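Endonuclease V isoform X2 (Ciona intestinalis, PDB 6OZI) probably cleaves inosine-containing nucleic acid, chiefly RNA, in a metal-ion-dependent reaction, as an endonuclease V of the RNase H clan. Local coordinates at residues F164-I177 and A187-F201. The protein carries 1 engineered substitution. Sequence-based numbering, arbitrary orientation.
Sequences FKRLRKTGGNELDI and AKAVLYAPKVEKPIF. With nucleotides of chain D.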
loop_
_atom_site.group_PDB
_atom_site.type_symbol
_atom_site.label_atom_id
_atom_site.label_comp_id
_atom_site.label_asym_id
_atom_site.label_seq_id
_atom_site.Cartn_x
_atom_site.Cartn_y
_atom_site.Cartn_z
ATOM N N PHE A 164 -15.400 -11.112 -21.295
ATOM C CA PHE A 164 -15.163 -9.675 -21.220
ATOM C C PHE A 164 -13.952 -9.258 -22.046
ATOM O O PHE A 164 -13.956 -8.177 -22.643
ATOM C CB PHE A 164 -14.976 -9.223 -19.772
ATOM C CG PHE A 164 -14.876 -7.732 -19.632
ATOM C CD1 PHE A 164 -16.016 -6.952 -19.547
ATOM C CD2 PHE A 164 -13.637 -7.107 -19.636
ATOM C CE1 PHE A 164 -15.928 -5.574 -19.442
ATOM C CE2 PHE A 164 -13.536 -5.731 -19.530
ATOM C CZ PHE A 164 -14.683 -4.960 -19.433
ATOM N N LYS A 165 -12.899 -10.079 -22.078
ATOM C CA LYS A 165 -11.746 -9.735 -22.911
ATOM C C LYS A 165 -12.100 -9.798 -24.392
ATOM O O LYS A 165 -11.693 -8.922 -25.175
ATOM C CB LYS A 165 -10.566 -10.656 -22.597
ATOM C CG LYS A 165 -9.949 -10.409 -21.232
ATOM C CD LYS A 165 -8.840 -11.405 -20.941
ATOM C CE LYS A 165 -8.241 -11.148 -19.572
ATOM N NZ LYS A 165 -7.337 -12.245 -19.143
ATOM N N ARG A 166 -12.863 -10.822 -24.793
ATOM C CA ARG A 166 -13.367 -10.872 -26.163
ATOM C C ARG A 166 -14.203 -9.639 -26.474
ATOM O O ARG A 166 -14.141 -9.102 -27.584
ATOM C CB ARG A 166 -14.188 -12.145 -26.385
ATOM C CG ARG A 166 -13.374 -13.434 -26.328
ATOM C CD ARG A 166 -14.129 -14.630 -26.913
ATOM N NE ARG A 166 -15.388 -14.887 -26.206
ATOM C CZ ARG A 166 -15.493 -15.600 -25.085
ATOM N NH1 ARG A 166 -14.414 -16.131 -24.522
ATOM N NH2 ARG A 166 -16.679 -15.778 -24.523
ATOM N N LEU A 167 -14.973 -9.160 -25.493
ATOM C CA LEU A 167 -15.722 -7.925 -25.685
ATOM C C LEU A 167 -14.788 -6.743 -25.885
ATOM O O LEU A 167 -15.005 -5.915 -26.777
ATOM C CB LEU A 167 -16.639 -7.666 -24.487
ATOM C CG LEU A 167 -17.366 -6.317 -24.496
ATOM C CD1 LEU A 167 -18.424 -6.243 -25.611
ATOM C CD2 LEU A 167 -17.955 -6.031 -23.148
ATOM N N ARG A 168 -13.739 -6.648 -25.063
ATOM C CA ARG A 168 -12.807 -5.534 -25.179
ATOM C C ARG A 168 -12.192 -5.478 -26.567
ATOM O O ARG A 168 -11.996 -4.390 -27.115
ATOM C CB ARG A 168 -11.710 -5.641 -24.117
ATOM C CG ARG A 168 -12.149 -5.212 -22.728
ATOM C CD ARG A 168 -12.597 -3.751 -22.677
ATOM N NE ARG A 168 -11.476 -2.817 -22.603
ATOM C CZ ARG A 168 -11.596 -1.494 -22.683
ATOM N NH1 ARG A 168 -12.792 -0.941 -22.852
ATOM N NH2 ARG A 168 -10.517 -0.722 -22.590
ATOM N N LYS A 169 -11.902 -6.642 -27.164
ATOM C CA LYS A 169 -11.315 -6.635 -28.501
ATOM C C LYS A 169 -12.181 -5.893 -29.516
ATOM O O LYS A 169 -11.655 -5.436 -30.538
ATOM C CB LYS A 169 -11.068 -8.062 -28.995
ATOM C CG LYS A 169 -10.300 -8.947 -28.026
ATOM C CD LYS A 169 -8.831 -8.990 -28.335
ATOM C CE LYS A 169 -8.173 -10.173 -27.643
ATOM N NZ LYS A 169 -6.753 -10.348 -28.075
ATOM N N THR A 170 -13.485 -5.767 -29.265
ATOM C CA THR A 170 -14.404 -5.064 -30.156
ATOM C C THR A 170 -14.644 -3.619 -29.743
ATOM O O THR A 170 -15.393 -2.911 -30.421
ATOM C CB THR A 170 -15.753 -5.790 -30.222
ATOM O OG1 THR A 170 -16.486 -5.545 -29.016
ATOM C CG2 THR A 170 -15.541 -7.284 -30.366
ATOM N N GLY A 171 -14.054 -3.171 -28.641
ATOM C CA GLY A 171 -14.217 -1.807 -28.192
ATOM C C GLY A 171 -15.276 -1.600 -27.130
ATOM O O GLY A 171 -15.500 -0.454 -26.726
ATOM N N GLY A 172 -15.941 -2.656 -26.676
ATOM C CA GLY A 172 -16.952 -2.503 -25.656
ATOM C C GLY A 172 -16.345 -2.252 -24.296
ATOM O O GLY A 172 -15.153 -2.454 -24.067
ATOM N N ASN A 173 -17.192 -1.795 -23.372
ATOM C CA ASN A 173 -16.752 -1.563 -22.005
ATOM C C ASN A 173 -17.754 -2.039 -20.961
ATOM O O ASN A 173 -17.506 -1.847 -19.766
ATOM C CB ASN A 173 -16.436 -0.066 -21.775
ATOM C CG ASN A 173 -17.675 0.821 -21.822
ATOM O OD1 ASN A 173 -18.587 0.596 -22.613
ATOM N ND2 ASN A 173 -17.698 1.845 -20.980
ATOM N N GLU A 174 -18.857 -2.669 -21.368
ATOM C CA GLU A 174 -19.888 -3.167 -20.462
ATOM C C GLU A 174 -20.332 -4.547 -20.923
ATOM O O GLU A 174 -20.585 -4.749 -22.114
ATOM C CB GLU A 174 -21.092 -2.221 -20.421
ATOM C CG GLU A 174 -20.806 -0.894 -19.747
ATOM C CD GLU A 174 -21.973 0.065 -19.829
ATOM O OE1 GLU A 174 -22.666 0.075 -20.864
ATOM O OE2 GLU A 174 -22.202 0.812 -18.859
ATOM N N LEU A 175 -20.423 -5.491 -19.991
ATOM C CA LEU A 175 -20.790 -6.869 -20.296
ATOM C C LEU A 175 -21.824 -7.343 -19.287
ATOM O O LEU A 175 -21.571 -7.310 -18.080
ATOM C CB LEU A 175 -19.563 -7.780 -20.247
ATOM C CG LEU A 175 -19.863 -9.264 -20.439
ATOM C CD1 LEU A 175 -20.213 -9.517 -21.897
ATOM C CD2 LEU A 175 -18.714 -10.151 -19.989
ATOM N N ASP A 176 -22.969 -7.815 -19.769
ATOM C CA ASP A 176 -23.969 -8.358 -18.863
ATOM C C ASP A 176 -23.488 -9.689 -18.308
ATOM O O ASP A 176 -23.014 -10.550 -19.053
ATOM C CB ASP A 176 -25.316 -8.548 -19.566
ATOM C CG ASP A 176 -25.961 -7.239 -19.964
ATOM O OD1 ASP A 176 -26.287 -6.445 -19.058
ATOM O OD2 ASP A 176 -26.196 -7.029 -21.172
ATOM N N ILE A 177 -23.614 -9.859 -16.997
ATOM C CA ILE A 177 -23.343 -11.128 -16.334
ATOM C C ILE A 177 -24.682 -11.816 -16.114
ATOM O O ILE A 177 -25.616 -11.209 -15.575
ATOM C CB ILE A 177 -22.584 -10.911 -15.014
ATOM C CG1 ILE A 177 -21.164 -10.427 -15.311
ATOM C CG2 ILE A 177 -22.565 -12.178 -14.181
ATOM C CD1 ILE A 177 -20.420 -9.882 -14.101
ATOM N N ALA A 187 -25.779 -8.728 -13.078
ATOM C CA ALA A 187 -24.868 -7.617 -12.858
ATOM C C ALA A 187 -24.306 -7.172 -14.198
ATOM O O ALA A 187 -24.598 -7.749 -15.249
ATOM C CB ALA A 187 -23.739 -8.006 -11.900
ATOM N N LYS A 188 -23.455 -6.155 -14.141
ATOM C CA LYS A 188 -22.810 -5.591 -15.316
ATOM C C LYS A 188 -21.331 -5.439 -14.988
ATOM O O LYS A 188 -20.976 -4.791 -13.998
ATOM C CB LYS A 188 -23.452 -4.251 -15.684
ATOM C CG LYS A 188 -23.574 -3.991 -17.163
ATOM C CD LYS A 188 -24.698 -3.001 -17.406
ATOM C CE LYS A 188 -25.068 -2.906 -18.882
ATOM N NZ LYS A 188 -25.953 -4.016 -19.300
ATOM N N ALA A 189 -20.480 -6.097 -15.768
ATOM C CA ALA A 189 -19.038 -5.885 -15.703
ATOM C C ALA A 189 -18.698 -4.626 -16.489
ATOM O O ALA A 189 -18.988 -4.545 -17.685
ATOM C CB ALA A 189 -18.296 -7.090 -16.273
ATOM N N VAL A 190 -18.122 -3.630 -15.821
ATOM C CA VAL A 190 -17.932 -2.324 -16.434
ATOM C C VAL A 190 -16.484 -1.885 -16.300
ATOM O O VAL A 190 -15.745 -2.321 -15.407
ATOM C CB VAL A 190 -18.866 -1.249 -15.836
ATOM C CG1 VAL A 190 -20.326 -1.663 -15.992
ATOM C CG2 VAL A 190 -18.511 -0.967 -14.378
ATOM N N LEU A 191 -16.090 -1.004 -17.216
ATOM C CA LEU A 191 -14.751 -0.425 -17.253
ATOM C C LEU A 191 -14.922 1.024 -17.700
ATOM O O LEU A 191 -15.020 1.302 -18.899
ATOM C CB LEU A 191 -13.860 -1.220 -18.198
ATOM C CG LEU A 191 -12.346 -1.087 -18.104
ATOM C CD1 LEU A 191 -11.724 -2.184 -18.953
ATOM C CD2 LEU A 191 -11.873 0.287 -18.579
ATOM N N TYR A 192 -14.921 1.948 -16.743
ATOM C CA TYR A 192 -15.163 3.352 -17.040
ATOM C C TYR A 192 -13.932 4.225 -16.896
ATOM O O TYR A 192 -13.793 5.197 -17.640
ATOM C CB TYR A 192 -16.263 3.907 -16.122
ATOM C CG TYR A 192 -17.615 3.264 -16.328
ATOM C CD1 TYR A 192 -18.068 2.953 -17.601
ATOM C CD2 TYR A 192 -18.432 2.952 -15.247
ATOM C CE1 TYR A 192 -19.306 2.368 -17.795
ATOM C CE2 TYR A 192 -19.673 2.363 -15.429
ATOM C CZ TYR A 192 -20.103 2.072 -16.704
ATOM O OH TYR A 192 -21.333 1.485 -16.892
ATOM N N ALA A 193 -13.014 3.866 -16.013
ATOM C CA ALA A 193 -11.850 4.697 -15.765
ATOM C C ALA A 193 -10.810 4.514 -16.866
ATOM O O ALA A 193 -10.676 3.429 -17.431
ATOM C CB ALA A 193 -11.229 4.342 -14.420
ATOM N N PRO A 194 -10.060 5.561 -17.185
ATOM C CA PRO A 194 -8.965 5.407 -18.144
ATOM C C PRO A 194 -7.821 4.618 -17.526
ATOM O O PRO A 194 -7.726 4.457 -16.306
ATOM C CB PRO A 194 -8.548 6.851 -18.454
ATOM C CG PRO A 194 -8.915 7.611 -17.221
ATOM C CD PRO A 194 -10.175 6.944 -16.684
ATOM N N LYS A 195 -6.972 4.077 -18.403
ATOM C CA LYS A 195 -5.761 3.352 -18.004
ATOM C C LYS A 195 -6.085 2.151 -17.114
ATOM O O LYS A 195 -5.261 1.727 -16.298
ATOM C CB LYS A 195 -4.782 4.300 -17.296
ATOM C CG LYS A 195 -4.478 5.550 -18.104
ATOM C CD LYS A 195 -3.525 6.504 -17.401
ATOM C CE LYS A 195 -3.275 7.730 -18.284
ATOM N NZ LYS A 195 -2.087 8.547 -17.873
ATOM N N VAL A 196 -7.290 1.602 -17.254
ATOM C CA VAL A 196 -7.753 0.459 -16.477
ATOM C C VAL A 196 -8.176 -0.649 -17.432
ATOM O O VAL A 196 -8.871 -0.391 -18.421
ATOM C CB VAL A 196 -8.921 0.864 -15.552
ATOM C CG1 VAL A 196 -9.634 -0.362 -14.991
ATOM C CG2 VAL A 196 -8.419 1.751 -14.431
ATOM N N GLU A 197 -7.771 -1.887 -17.131
ATOM C CA GLU A 197 -8.252 -3.045 -17.873
ATOM C C GLU A 197 -9.081 -4.006 -17.039
ATOM O O GLU A 197 -9.776 -4.852 -17.618
ATOM C CB GLU A 197 -7.081 -3.830 -18.486
ATOM C CG GLU A 197 -6.340 -3.101 -19.590
ATOM C CD GLU A 197 -5.239 -3.945 -20.195
ATOM O OE1 GLU A 197 -5.436 -5.170 -20.346
ATOM O OE2 GLU A 197 -4.169 -3.388 -20.516
ATOM N N LYS A 198 -9.028 -3.909 -15.711
ATOM C CA LYS A 198 -9.744 -4.831 -14.843
ATOM C C LYS A 198 -11.152 -4.311 -14.583
ATOM O O LYS A 198 -11.305 -3.229 -13.999
ATOM C CB LYS A 198 -8.989 -5.012 -13.537
ATOM C CG LYS A 198 -9.352 -6.253 -12.754
ATOM C CD LYS A 198 -8.356 -6.484 -11.616
ATOM C CE LYS A 198 -8.820 -7.589 -10.669
ATOM N NZ LYS A 198 -8.752 -8.942 -11.301
ATOM N N PRO A 199 -12.196 -5.034 -14.972
ATOM C CA PRO A 199 -13.554 -4.529 -14.756
ATOM C C PRO A 199 -13.934 -4.555 -13.284
ATOM O O PRO A 199 -13.327 -5.253 -12.465
ATOM C CB PRO A 199 -14.420 -5.496 -15.566
ATOM C CG PRO A 199 -13.619 -6.768 -15.593
ATOM C CD PRO A 199 -12.181 -6.342 -15.647
ATOM N N ILE A 200 -14.941 -3.748 -12.947
ATOM C CA ILE A 200 -15.638 -3.869 -11.674
ATOM C C ILE A 200 -17.058 -4.319 -11.981
ATOM O O ILE A 200 -17.525 -4.242 -13.119
ATOM C CB ILE A 200 -15.637 -2.565 -10.842
ATOM C CG1 ILE A 200 -16.400 -1.457 -11.571
ATOM C CG2 ILE A 200 -14.207 -2.137 -10.497
ATOM C CD1 ILE A 200 -16.396 -0.134 -10.848
ATOM N N PHE A 201 -17.754 -4.799 -10.956
ATOM C CA PHE A 201 -19.018 -5.498 -11.156
ATOM C C PHE A 201 -20.128 -4.770 -10.414
ATOM O O PHE A 201 -20.157 -4.751 -9.180
ATOM C CB PHE A 201 -18.877 -6.951 -10.722
ATOM C CG PHE A 201 -17.666 -7.608 -11.303
ATOM C CD1 PHE A 201 -17.676 -8.070 -12.612
ATOM C CD2 PHE A 201 -16.491 -7.707 -10.565
ATOM C CE1 PHE A 201 -16.556 -8.656 -13.157
ATOM C CE2 PHE A 201 -15.358 -8.284 -11.115
ATOM C CZ PHE A 201 -15.388 -8.756 -12.412
ATOM P P DG D 13 -5.979 -2.396 -13.552
ATOM O OP1 DG D 13 -6.448 -2.844 -14.878
ATOM O OP2 DG D 13 -6.932 -2.156 -12.450
ATOM O "O5'" DG D 13 -4.945 -3.475 -13.024
ATOM C "C5'" DG D 13 -3.960 -3.996 -13.887
ATOM C "C4'" DG D 13 -3.110 -4.990 -13.137
ATOM O "O4'" DG D 13 -2.547 -4.353 -11.971
ATOM C "C3'" DG D 13 -3.893 -6.191 -12.607
ATOM O "O3'" DG D 13 -3.551 -7.345 -13.328
ATOM C "C2'" DG D 13 -3.478 -6.314 -11.137
ATOM C "C1'" DG D 13 -2.311 -5.350 -11.025
ATOM N N9 DG D 13 -2.207 -4.764 -9.700
ATOM C C8 DG D 13 -3.034 -3.830 -9.122
ATOM N N7 DG D 13 -2.694 -3.529 -7.894
ATOM C C5 DG D 13 -1.577 -4.323 -7.653
ATOM C C6 DG D 13 -0.771 -4.446 -6.497
ATOM O O6 DG D 13 -0.879 -3.849 -5.414
ATOM N N1 DG D 13 0.255 -5.371 -6.684
ATOM C C2 DG D 13 0.468 -6.087 -7.837
ATOM N N2 DG D 13 1.503 -6.934 -7.836
ATOM N N3 DG D 13 -0.282 -5.986 -8.917
ATOM C C4 DG D 13 -1.280 -5.091 -8.754
ATOM P P DA D 12 -6.698 3.025 -10.792
ATOM O OP1 DA D 12 -7.623 3.422 -11.876
ATOM O OP2 DA D 12 -7.220 2.514 -9.501
ATOM O "O5'" DA D 12 -5.660 1.947 -11.353
ATOM C "C5'" DA D 12 -5.193 2.047 -12.690
ATOM C "C4'" DA D 12 -4.136 1.002 -12.958
ATOM O "O4'" DA D 12 -2.979 1.295 -12.151
ATOM C "C3'" DA D 12 -4.535 -0.420 -12.597
ATOM O "O3'" DA D 12 -5.105 -1.061 -13.730
ATOM C "C2'" DA D 12 -3.200 -1.055 -12.217
ATOM C "C1'" DA D 12 -2.445 0.109 -11.600
ATOM N N9 DA D 12 -2.568 0.168 -10.148
ATOM C C8 DA D 12 -3.584 0.719 -9.420
ATOM N N7 DA D 12 -3.419 0.619 -8.120
ATOM C C5 DA D 12 -2.218 -0.051 -7.993
ATOM C C6 DA D 12 -1.483 -0.474 -6.874
ATOM N N6 DA D 12 -1.868 -0.264 -5.614
ATOM N N1 DA D 12 -0.327 -1.117 -7.103
ATOM C C2 DA D 12 0.059 -1.320 -8.371
ATOM N N3 DA D 12 -0.542 -0.977 -9.497
ATOM C C4 DA D 12 -1.685 -0.338 -9.237
ATOM P P DC D 14 -4.285 -8.733 -12.996
ATOM O OP1 DC D 14 -4.135 -9.561 -14.214
ATOM O OP2 DC D 14 -5.611 -8.466 -12.382
ATOM O "O5'" DC D 14 -3.413 -9.366 -11.835
ATOM C "C5'" DC D 14 -2.201 -10.001 -12.140
ATOM C "C4'" DC D 14 -1.563 -10.491 -10.866
ATOM O "O4'" DC D 14 -1.466 -9.388 -9.955
ATOM C "C3'" DC D 14 -2.382 -11.539 -10.126
ATOM O "O3'" DC D 14 -1.936 -12.838 -10.479
ATOM C "C2'" DC D 14 -2.121 -11.247 -8.646
ATOM C "C1'" DC D 14 -1.407 -9.896 -8.652
ATOM N N1 DC D 14 -2.011 -8.921 -7.716
ATOM C C2 DC D 14 -1.500 -8.845 -6.432
ATOM O O2 DC D 14 -0.559 -9.588 -6.138
ATOM N N3 DC D 14 -2.036 -7.964 -5.555
ATOM C C4 DC D 14 -3.066 -7.195 -5.933
ATOM N N4 DC D 14 -3.568 -6.341 -5.033
ATOM C C5 DC D 14 -3.610 -7.263 -7.254
ATOM C C6 DC D 14 -3.058 -8.138 -8.104
HETATM O O HOH W 1 -8.306 -1.473 -21.457
#
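F164 holds chi1 at -174°, CG turned from the backbone N and beside the carbonyl carbon, which carries its ring off helix 157-169 onto the end of strand 184-190 and the loop after it. P199 CB covers one face, 4.1 Å from the ring centroid of F164, a CH-pi contact; L191 CB meets the ring edge and A189 CB packs against CD1. One turn on, the R168 chain bends at chi2 and chi3 (-61° and -80°), which lays its guanidinium over L191 CD1, 3.7 Å from NE of R168. R168 NH1 bonds back to G172 O, while NH2 reaches V196 O through a water. Strands 174-179 and 184-190 form an antiparallel beta hairpin at the edge of the mixed sheet of this RNase H-like fold, L175 and I177 touching helix 157-169. L175 and A189 are a hydrogen-bonded pair, L175 N to A189 O 2.9 Å and A189 N to L175 O 2.8 Å. On their face, I177 CD1 touches F201 CD1 at 3.6 Å. On the other, D176 OD1 and K188 NZ form a salt bridge, the side chains side by side; its modelled length is doubtfully short. Past V196, the backbone N atoms of E197 and K198 both donate to OP1 of DG13 of chain D, at 2.8 and 2.9 Å.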